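Local coordinates for malate synthase (Haloferax volcanii, PDB 5TAO) that catalyses the Claisen condensation of acetyl-CoA with glyoxylate and the hydrolysis of the resulting malyl-CoA to malate and CoA, a step of the glyoxylate cycle, at the interface of chains A and B and the interface of chains A and C. Residues are numbered along the deposited sequence; one frame, centred on the assembly and turned at random. Chains: chain A/B/C, Malate synthase.

Contact 1: the interface of chains A and B. Residues chain A 278-280; chain B 203, 338-340.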
# COMPACT_ATOMS: atom_id res chain seq x y z
N SER A 278 23.52 7.47 45.09
CA SER A 278 24.17 8.79 44.90
C SER A 278 23.17 9.92 44.81
O SER A 278 22.10 9.74 44.25
CB SER A 278 25.01 8.82 43.63
OG SER A 278 25.92 7.75 43.63
N TRP A 279 23.52 11.08 45.35
CA TRP A 279 22.69 12.29 45.35
C TRP A 279 23.32 13.20 44.35
O TRP A 279 24.54 13.28 44.32
CB TRP A 279 22.69 12.95 46.74
CG TRP A 279 21.87 12.17 47.70
CD1 TRP A 279 22.22 11.01 48.31
CD2 TRP A 279 20.52 12.46 48.12
NE1 TRP A 279 21.17 10.54 49.06
CE2 TRP A 279 20.12 11.41 48.96
CE3 TRP A 279 19.62 13.49 47.84
CZ2 TRP A 279 18.87 11.38 49.57
CZ3 TRP A 279 18.38 13.45 48.41
CH2 TRP A 279 18.01 12.40 49.29
N LEU A 280 22.51 13.86 43.50
CA LEU A 280 23.01 14.84 42.54
C LEU A 280 22.49 16.20 42.94
O LEU A 280 21.39 16.29 43.47
CB LEU A 280 22.54 14.52 41.11
CG LEU A 280 22.81 13.10 40.61
CD1 LEU A 280 22.29 12.92 39.18
CD2 LEU A 280 24.30 12.83 40.69
N THR B 203 18.12 8.58 37.38
CA THR B 203 17.17 8.99 38.42
C THR B 203 15.79 8.41 38.31
O THR B 203 15.07 8.41 39.28
CB THR B 203 17.02 10.51 38.52
OG1 THR B 203 16.42 11.06 37.32
CG2 THR B 203 18.39 11.15 38.72
N SER B 338 18.52 15.26 43.21
CA SER B 338 17.85 14.07 42.77
C SER B 338 18.71 12.92 43.21
O SER B 338 19.91 13.09 43.43
CB SER B 338 17.62 14.13 41.25
OG SER B 338 18.76 14.59 40.57
N TYR B 339 18.09 11.76 43.37
CA TYR B 339 18.73 10.56 43.85
C TYR B 339 18.80 9.42 42.80
O TYR B 339 17.78 9.01 42.24
CB TYR B 339 17.94 10.03 45.03
CG TYR B 339 18.54 8.83 45.71
CD1 TYR B 339 19.75 8.93 46.39
CD2 TYR B 339 17.89 7.61 45.71
CE1 TYR B 339 20.30 7.85 47.05
CE2 TYR B 339 18.44 6.50 46.35
CZ TYR B 339 19.65 6.64 47.02
OH TYR B 339 20.25 5.55 47.65
N VAL B 340 19.98 8.85 42.61
CA VAL B 340 20.21 7.71 41.77
C VAL B 340 20.23 6.47 42.64
O VAL B 340 21.23 6.24 43.35
CB VAL B 340 21.56 7.86 41.03
CG1 VAL B 340 21.87 6.63 40.18
CG2 VAL B 340 21.56 9.11 40.17

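Contact 2: the interface of chains A and B. Residues chain A 9-10, 226, 254; chain B 198, 397, 400-401.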
# COMPACT_ATOMS: atom_id res chain seq x y z
N GLU A 9 16.30 -11.47 25.50
CA GLU A 9 15.38 -10.37 25.55
C GLU A 9 16.15 -9.08 25.57
O GLU A 9 15.69 -8.11 25.01
CB GLU A 9 14.50 -10.58 26.79
CG GLU A 9 13.50 -9.53 27.19
CD GLU A 9 12.75 -9.94 28.50
OE1 GLU A 9 12.87 -11.11 28.91
OE2 GLU A 9 12.07 -9.10 29.15
N PHE A 10 17.33 -9.05 26.21
CA PHE A 10 18.21 -7.90 26.14
C PHE A 10 19.57 -8.32 25.66
O PHE A 10 19.97 -9.43 25.91
CB PHE A 10 18.42 -7.31 27.52
CG PHE A 10 17.17 -6.81 28.18
CD1 PHE A 10 16.35 -7.66 28.92
CD2 PHE A 10 16.87 -5.46 28.15
CE1 PHE A 10 15.21 -7.16 29.53
CE2 PHE A 10 15.74 -4.95 28.78
CZ PHE A 10 14.91 -5.80 29.47
N VAL A 226 15.52 -6.04 18.86
CA VAL A 226 16.31 -5.40 19.91
C VAL A 226 17.24 -4.40 19.31
O VAL A 226 17.98 -4.74 18.45
CB VAL A 226 17.12 -6.51 20.67
CG1 VAL A 226 17.96 -5.88 21.75
CG2 VAL A 226 16.20 -7.49 21.32
N LEU A 254 19.57 -0.24 24.58
CA LEU A 254 20.26 -0.71 25.76
C LEU A 254 21.46 -1.54 25.42
O LEU A 254 22.14 -2.00 26.31
CB LEU A 254 19.32 -1.51 26.63
CG LEU A 254 18.01 -0.84 27.05
CD1 LEU A 254 17.28 -1.78 28.01
CD2 LEU A 254 18.14 0.52 27.70
N ARG B 198 11.39 0.74 26.41
CA ARG B 198 12.31 0.10 27.35
C ARG B 198 13.44 1.01 27.67
O ARG B 198 14.56 0.59 27.70
CB ARG B 198 12.90 -1.23 26.84
CG ARG B 198 11.93 -2.28 26.43
CD ARG B 198 12.54 -3.68 26.55
NE ARG B 198 13.66 -3.91 25.66
CZ ARG B 198 14.22 -5.09 25.42
NH1 ARG B 198 13.73 -6.21 25.96
NH2 ARG B 198 15.27 -5.17 24.62
N THR B 397 12.31 -2.43 34.28
CA THR B 397 13.25 -2.47 33.15
C THR B 397 14.67 -2.92 33.53
O THR B 397 15.12 -3.98 33.08
CB THR B 397 13.25 -1.18 32.29
OG1 THR B 397 11.94 -1.01 31.71
CG2 THR B 397 14.26 -1.31 31.25
N SER B 400 14.52 -6.45 34.97
CA SER B 400 14.29 -7.50 33.91
C SER B 400 15.53 -7.77 33.14
O SER B 400 15.84 -8.89 32.75
CB SER B 400 13.22 -7.06 32.94
OG SER B 400 11.98 -7.00 33.62
N LEU B 401 16.29 -6.71 32.93
CA LEU B 401 17.54 -6.81 32.26
C LEU B 401 18.52 -7.58 33.15
O LEU B 401 19.27 -8.44 32.68
CB LEU B 401 18.09 -5.44 32.00
CG LEU B 401 19.57 -5.35 31.63
CD1 LEU B 401 19.96 -6.31 30.56
CD2 LEU B 401 19.85 -3.95 31.11
O HOH W 1 11.57 -6.46 27.78

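Contact 3: the interface of chains A and B. Residues chain A 214, 217-218, 221, 251; chain B 160, 193, 197, 209.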
# COMPACT_ATOMS: atom_id res chain seq x y z
N HIS A 214 16.99 7.17 17.97
CA HIS A 214 15.60 7.18 18.32
C HIS A 214 14.77 6.30 17.39
O HIS A 214 13.94 5.45 17.84
CB HIS A 214 15.04 8.60 18.32
CG HIS A 214 13.56 8.64 18.58
ND1 HIS A 214 13.02 8.71 19.86
CD2 HIS A 214 12.50 8.57 17.72
CE1 HIS A 214 11.70 8.71 19.77
NE2 HIS A 214 11.36 8.59 18.49
N SER A 217 15.59 2.49 17.91
CA SER A 217 14.90 2.11 19.13
C SER A 217 13.40 1.94 18.95
O SER A 217 12.84 0.91 19.35
CB SER A 217 15.19 3.08 20.24
OG SER A 217 14.57 2.62 21.42
N ARG A 218 12.76 2.91 18.28
CA ARG A 218 11.37 2.81 17.99
C ARG A 218 11.06 1.64 17.02
O ARG A 218 10.10 0.91 17.20
CB ARG A 218 10.91 4.14 17.40
CG ARG A 218 9.53 4.16 16.79
CD ARG A 218 9.35 5.48 16.08
NE ARG A 218 9.99 5.56 14.78
CZ ARG A 218 10.11 6.69 14.04
NH1 ARG A 218 9.65 7.85 14.46
NH2 ARG A 218 10.65 6.66 12.83
N SER A 221 11.06 -1.59 19.07
CA SER A 221 9.93 -1.85 19.91
C SER A 221 8.63 -2.11 19.10
O SER A 221 7.79 -2.87 19.53
CB SER A 221 9.78 -0.71 20.90
OG SER A 221 11.03 -0.45 21.58
N LYS A 251 16.98 6.38 25.34
CA LYS A 251 16.17 6.19 24.11
C LYS A 251 15.59 4.83 23.99
O LYS A 251 14.80 4.55 23.11
CB LYS A 251 17.00 6.44 22.86
CG LYS A 251 17.52 7.86 22.76
CD LYS A 251 18.10 8.16 21.38
CE LYS A 251 18.38 9.65 21.25
NZ LYS A 251 17.33 10.43 20.54
N GLY B 160 5.72 2.83 20.41
CA GLY B 160 6.44 3.00 19.14
C GLY B 160 5.46 2.84 18.00
O GLY B 160 5.51 3.57 17.04
N TYR B 193 5.16 5.46 27.25
CA TYR B 193 5.95 5.37 26.06
C TYR B 193 7.32 4.99 26.46
O TYR B 193 7.93 4.16 25.84
CB TYR B 193 5.97 6.76 25.43
CG TYR B 193 6.82 6.82 24.17
CD1 TYR B 193 6.29 6.42 22.95
CD2 TYR B 193 8.14 7.36 24.21
CE1 TYR B 193 7.04 6.53 21.76
CE2 TYR B 193 8.91 7.42 23.08
CZ TYR B 193 8.36 7.05 21.85
OH TYR B 193 9.18 7.21 20.77
N MET B 197 9.23 1.69 25.05
CA MET B 197 10.51 1.82 24.40
C MET B 197 11.66 1.14 25.17
O MET B 197 12.75 1.02 24.63
CB MET B 197 10.83 3.28 24.19
CG MET B 197 9.89 3.92 23.18
SD MET B 197 10.23 3.49 21.46
CE MET B 197 11.44 4.76 21.18
N TRP B 209 12.26 13.02 25.21
CA TRP B 209 11.69 12.45 23.99
C TRP B 209 11.30 13.56 23.02
O TRP B 209 10.16 13.62 22.59
CB TRP B 209 10.47 11.65 24.34
CG TRP B 209 10.69 10.43 25.10
CD1 TRP B 209 10.15 10.11 26.29
CD2 TRP B 209 11.41 9.27 24.66
NE1 TRP B 209 10.48 8.84 26.65
CE2 TRP B 209 11.23 8.28 25.65
CE3 TRP B 209 12.15 8.98 23.51
CZ2 TRP B 209 11.81 7.01 25.56
CZ3 TRP B 209 12.70 7.69 23.41
CH2 TRP B 209 12.53 6.74 24.42

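Contact 4: the interface of chains A and C. Residues chain A 131, 175, 177; chain C 128, 132.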
# COMPACT_ATOMS: atom_id res chain seq x y z
N LYS A 131 14.30 -8.52 2.40
CA LYS A 131 13.71 -9.75 1.93
C LYS A 131 14.66 -10.67 1.12
O LYS A 131 14.52 -11.88 1.08
CB LYS A 131 12.50 -9.41 1.04
CG LYS A 131 11.32 -8.80 1.85
CD LYS A 131 10.19 -8.32 0.91
CE LYS A 131 9.02 -7.65 1.65
NZ LYS A 131 8.02 -7.01 0.70
N LYS A 175 4.04 -11.03 6.09
CA LYS A 175 3.67 -11.63 4.81
C LYS A 175 4.18 -13.08 4.64
O LYS A 175 5.17 -13.52 5.26
CB LYS A 175 4.08 -10.76 3.62
CG LYS A 175 3.61 -9.32 3.65
CD LYS A 175 4.10 -8.56 2.44
CE LYS A 175 3.40 -7.21 2.40
NZ LYS A 175 3.91 -6.36 1.28
N THR A 177 5.22 -14.75 2.10
CA THR A 177 6.29 -14.95 1.21
C THR A 177 7.67 -14.71 1.78
O THR A 177 8.63 -14.85 1.07
CB THR A 177 6.08 -14.05 0.03
OG1 THR A 177 5.75 -12.77 0.54
CG2 THR A 177 4.92 -14.61 -0.81
N ASP C 128 6.06 -11.02 -4.38
CA ASP C 128 7.35 -11.12 -3.72
C ASP C 128 8.18 -12.38 -4.17
O ASP C 128 9.41 -12.31 -4.18
CB ASP C 128 7.23 -10.97 -2.22
CG ASP C 128 7.08 -9.46 -1.76
OD1 ASP C 128 6.99 -8.54 -2.61
OD2 ASP C 128 6.96 -9.21 -0.52
N LYS C 132 12.14 -12.56 -6.10
CA LYS C 132 13.22 -13.54 -5.72
C LYS C 132 13.82 -14.11 -7.01
O LYS C 132 15.03 -14.23 -7.11
CB LYS C 132 12.66 -14.69 -4.90
CG LYS C 132 12.12 -14.33 -3.52
CD LYS C 132 11.43 -15.56 -2.86
CE LYS C 132 10.81 -15.11 -1.50
NZ LYS C 132 10.17 -16.30 -0.80
O HOH W 2 7.59 -11.09 1.30
O HOH W 3 4.62 -7.07 -1.70

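Contact 1: the interface of chains A and B
A:Ser278 and A:Leu280 pair through their backbones with B:Val340 and B:Ser338, joining strand 278-281 of one chain to strand 337-340 of the other as antiparallel neighbours in a sheet that crosses the subunit boundary. B:Val340 N gives to A:Ser278 O at 2.8 Å, and A:Leu280 N gives to B:Ser338 O at 2.7 Å. Two longer bonds, each 3.1 Å, flank them, from A:Ser278 N to B:Val340 O and from B:Ser338 N to A:Leu280 O. Midway, A:Trp279 faces B:Tyr339, and their side chains lie on the same side of the sheet. The tyrosine presents its CD1-CE1 flank to a face of the indole, with B:Tyr339 CD1 offset toward the rim and 3.4 Å from A:Trp279 NE1. B:Tyr339 CG lies anti to its own backbone nitrogen (chi1 -176°), which turns the ring edge toward A:Ser278, B:Tyr339 CD1 lying 3.3 Å from A:Ser278 O. On the other side of the sheet, A:Leu280 CD1 meets B:Val340 CG2 at 4.0 Å, while B:Ser338 OG lies beside the leucine CB. The backbone bonds would probably form with many side chains, while the tryptophan-tyrosine and leucine-valine pairs fill both sides of the join. Together they tie strand 278-281 of one malate synthase subunit to the next, probably helping to hold the oligomer together.

Contact 2: the interface of chains A and B
A:Phe10 is clasped between B:Arg198 and B:Leu401 in a mixed cation-pi, apolar and hydrogen-bonded interface, which probably helps to join neighbouring subunits of the malate synthase oligomer. The arginine stacks on one face of the phenyl ring, the two planes 5° apart, with B:Arg198 NH1 3.7 Å from the A:Phe10 ring centroid. From the opposite face comes helix 389-408, whose B:Leu401 CA sits 3.8 Å from the A:Phe10 centroid in a CH-pi contact. The leucine branch CD1 reaches round to A:Phe10 CB, and B:Ser400 CB borders the ring at CE1. A bend at chi3 (-64°) turns the guanidinium of B:Arg198 so that NH1 and NH2 both meet the carbonyl oxygen of A:Glu9. A:Glu9 O lies in the guanidinium plane, 2.9 Å from B:Arg198 NH1 and 3.0 Å from B:Arg198 NH2; NH2 approaches in the carbonyl plane, NH1 from above it. Replacing B:Arg198 with a methionine would probably leave the A:Glu9 carbonyl without its paired donors and strip the phenyl face of its cationic partner. The glutamate's own carboxylate is linked more loosely, through water: B:Arg198 NH1 lies 2.8 Å from water 1, which in turn lies 3.0 Å from A:Glu9 OE2.

Contact 3: the interface of chains A and B
B:Met197 meets helix 210-223 of chain A with its sulfur and terminal methyl, in a mainly apolar patch that probably helps to hold neighbouring subunits together. Beside the backbone, B:Met197 CA is 3.7 Å from A:Ser221 OG. CB starts the chain and CG, anti to the carbonyl carbon, rests over the rim of the B:Tyr193 ring in its own subunit. Bends at chi2 (-76°) and chi3 (-86°) then fold the thioether against the facing helix: B:Met197 SD comes 3.7 Å from A:Arg218 CA, and B:Met197 CE lies equally close to A:Arg218 N, with A:Ser217 OG 3.8 Å away. Nearby, the ring edge of B:Trp209 takes over. B:Trp209 CH2 points at A:Lys251 O, 3.4 Å away and in the indole plane, and the same carbonyl accepts a 2.6 Å hydrogen bond from A:Ser217 OG, which braces the surface the indole meets. B:Trp209 CE3 lies at the edge of the A:His214 imidazole, 3.8 Å from A:His214 CE1, with the two side chains crossing at about a right angle. Within chain B, B:Tyr193 covers an indole face; helix 190-197 presses on helix 210-223, and the B:Trp209 loop presses on that helix and on A:Lys251, just after helix 238-249.

Contact 4: the interface of chains A and C
A:Lys131 meets C:Asp128 at about a right angle, its extended chain carrying the ammonium across the subunit boundary to one carboxylate oxygen. A:Lys131 NZ is 2.7 Å from C:Asp128 OD2 in a salt bridge on the syn side of the carboxylate, 32° out of its plane, and the lysine CE and CD methylenes follow close to the same oxygen. A:Lys175 also crosses the aspartate at about a right angle, but A:Lys175 NZ stands 4.5 Å from C:Asp128 OD2. A:Lys131 thus bonds OD2 directly, while A:Lys175 reaches OD1 by way of water 3; both would be expected to favour the charged form of the aspartate. A:Thr177, likewise set crosswise, places OG1 between its backbone nitrogen and carbonyl carbon (chi1 47°), where the hydroxyl faces C:Asp128 CB and reaches water 2, a bridge to OD2. Exchanging A:Lys131 for an alanine would probably leave C:Asp128 without its direct cationic mate, its carboxylate freer to turn. A two-fold axis relates chains A and C here, so each of these contacts has a counterpart, and the set may help pair subunits in the hexamer. One turn along helix 127-143, C:Lys132 extends its NZ to the backbone carbonyl oxygen of A:Thr177, a hydrogen bond of 2.8 Å.

Contacts 1, 2 and 3 belong to one interface, between chains A and B, whereas contact 4 joins chain A to chain C. Contacts 2 and 3 are near neighbours, their C-alpha centres about 12 Å apart, and are linked in sequence by B:Met197 and B:Arg198. Between C-alpha centres, contact 1 lies about 22 Å from contact 2 and about 50 Å from contact 4, and its centre is about 18 Å from the predicted catalytic B:Asp388. Chain A thus meets its neighbours through a non-two-fold interface and a two-fold one, a combination that fits an equilibrium between trimers and hexamers.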